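Excinuclease ABC, subunit A. (PDB 2VF7) probably binds DNA and hydrolyses ATP as a zinc-containing, UvrA-family ABC ATPase involved in DNA damage repair. Local coordinates at residues L503-V508 against G572-G577. The protein carries 1 engineered substitution. Residues are numbered along the deposited sequence; the frame is centred on the assembly and turned at random.
Sequences LELNGV and GSARLG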
loop_
_atom_site.group_PDB
_atom_site.type_symbol
_atom_site.label_atom_id
_atom_site.label_comp_id
_atom_site.label_asym_id
_atom_site.label_seq_id
_atom_site.Cartn_x
_atom_site.Cartn_y
_atom_site.Cartn_z
ATOM N N LEU A 503 -44.568 -26.645 17.771
ATOM C CA LEU A 503 -44.509 -25.208 17.489
ATOM C C LEU A 503 -44.866 -24.978 16.021
ATOM O O LEU A 503 -44.279 -25.593 15.128
ATOM C CB LEU A 503 -43.088 -24.687 17.788
ATOM C CG LEU A 503 -42.728 -23.249 18.231
ATOM C CD1 LEU A 503 -41.920 -22.469 17.183
ATOM C CD2 LEU A 503 -43.933 -22.433 18.755
ATOM N N GLU A 504 -45.836 -24.104 15.771
ATOM C CA GLU A 504 -46.297 -23.821 14.404
ATOM C C GLU A 504 -45.806 -22.453 13.912
ATOM O O GLU A 504 -46.035 -21.421 14.559
ATOM C CB GLU A 504 -47.832 -23.901 14.315
ATOM C CG GLU A 504 -48.439 -25.262 14.705
ATOM C CD GLU A 504 -49.964 -25.313 14.576
ATOM O OE1 GLU A 504 -50.594 -24.238 14.405
ATOM O OE2 GLU A 504 -50.543 -26.431 14.648
ATOM N N LEU A 505 -45.104 -22.465 12.780
ATOM C CA LEU A 505 -44.710 -21.244 12.073
ATOM C C LEU A 505 -45.456 -21.225 10.732
ATOM O O LEU A 505 -45.089 -21.932 9.782
ATOM C CB LEU A 505 -43.195 -21.207 11.851
ATOM C CG LEU A 505 -42.327 -19.954 12.060
ATOM C CD1 LEU A 505 -41.010 -20.154 11.355
ATOM C CD2 LEU A 505 -42.957 -18.661 11.581
ATOM N N ASN A 506 -46.523 -20.429 10.685
ATOM C CA ASN A 506 -47.418 -20.350 9.538
ATOM C C ASN A 506 -47.293 -19.028 8.775
ATOM O O ASN A 506 -47.008 -17.980 9.364
ATOM C CB ASN A 506 -48.868 -20.544 9.998
ATOM C CG ASN A 506 -49.082 -21.854 10.749
ATOM O OD1 ASN A 506 -48.855 -22.943 10.208
ATOM N ND2 ASN A 506 -49.528 -21.754 11.999
ATOM N N GLY A 507 -47.503 -19.097 7.459
ATOM C CA GLY A 507 -47.558 -17.916 6.590
ATOM C C GLY A 507 -46.239 -17.189 6.464
ATOM O O GLY A 507 -46.192 -15.956 6.503
ATOM N N VAL A 508 -45.170 -17.967 6.307
ATOM C CA VAL A 508 -43.810 -17.453 6.302
ATOM C C VAL A 508 -43.466 -16.855 4.934
ATOM O O VAL A 508 -43.060 -17.581 4.025
ATOM C CB VAL A 508 -42.782 -18.573 6.683
ATOM C CG1 VAL A 508 -41.391 -17.994 6.899
ATOM C CG2 VAL A 508 -43.230 -19.329 7.928
ATOM N N GLY A 572 -40.073 -9.431 6.115
ATOM C CA GLY A 572 -41.128 -10.357 5.716
ATOM C C GLY A 572 -42.239 -10.553 6.741
ATOM O O GLY A 572 -42.401 -9.745 7.664
ATOM N N SER A 573 -43.008 -11.631 6.569
ATOM C CA SER A 573 -44.116 -11.978 7.471
ATOM C C SER A 573 -43.923 -13.352 8.138
ATOM O O SER A 573 -43.058 -14.135 7.727
ATOM C CB SER A 573 -45.456 -11.963 6.717
ATOM O OG SER A 573 -45.604 -10.802 5.919
ATOM N N ALA A 574 -44.736 -13.621 9.167
ATOM C CA ALA A 574 -44.819 -14.920 9.861
ATOM C C ALA A 574 -45.965 -14.907 10.877
ATOM O O ALA A 574 -46.459 -13.841 11.252
ATOM C CB ALA A 574 -43.508 -15.258 10.554
ATOM N N ARG A 575 -46.386 -16.090 11.315
ATOM C CA ARG A 575 -47.393 -16.214 12.366
ATOM C C ARG A 575 -47.111 -17.405 13.270
ATOM O O ARG A 575 -46.862 -18.511 12.793
ATOM C CB ARG A 575 -48.806 -16.314 11.777
ATOM C CG ARG A 575 -49.455 -14.966 11.460
ATOM C CD ARG A 575 -50.835 -15.118 10.839
ATOM N NE ARG A 575 -50.814 -15.968 9.651
ATOM C CZ ARG A 575 -51.372 -17.175 9.575
ATOM N NH1 ARG A 575 -52.015 -17.687 10.621
ATOM N NH2 ARG A 575 -51.294 -17.873 8.443
ATOM N N LEU A 576 -47.163 -17.158 14.577
ATOM C CA LEU A 576 -46.928 -18.186 15.596
ATOM C C LEU A 576 -48.198 -18.926 16.000
ATOM O O LEU A 576 -49.294 -18.369 15.957
ATOM C CB LEU A 576 -46.252 -17.574 16.831
ATOM C CG LEU A 576 -44.745 -17.765 17.070
ATOM C CD1 LEU A 576 -44.502 -18.787 18.164
ATOM C CD2 LEU A 576 -43.995 -18.150 15.813
ATOM N N GLY A 577 -48.026 -20.189 16.378
ATOM C CA GLY A 577 -49.120 -21.056 16.804
ATOM C C GLY A 577 -48.565 -22.294 17.479
ATOM O O GLY A 577 -47.365 -22.380 17.742
#
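Arg575 folds its guanidinium back over Asn506, so that one face of the group lies on Asn506 CB, with NH2 3.9 Å from that carbon. The bend comes at chi3 (-55°), beyond an extended chi2. Beneath this overlap, 503-506 and 575-577 pair as antiparallel strands at one side of the three-stranded sheet of the ABC-type nucleotide-binding domain, in which 502-510 is the central strand and 516-521 flanks it on the other side. Asn506 and Arg575 form a hydrogen-bonded pair: Asn506 N reaches Arg575 O at 2.9 Å, nearly straight and in the carbonyl plane, whereas the return bond from Arg575 N to Asn506 O is weak. Glu504 and Gly577 repeat this pattern, although here Glu504 N sits well above the plane of the Gly577 carbonyl. On the same face as Asn506 and Arg575, Glu504 CB packs against Gly577 C at 3.6 Å.

The opposite face is apolar and turns toward helix 536-551, which begins within the P-loop of the second ADP site. There Leu503 and Leu576 cross obliquely, CD2 to CD1 at 3.7 Å, and both touch that helix, at Leu544 and Ala547 respectively. Leu505 also packs on Leu544. At Gly507 the chain turns a corner, its N hydrogen-bonded to Asp517 OD2. On the apolar face, Leu505 CD2 meets Ala574 CB at 3.6 Å.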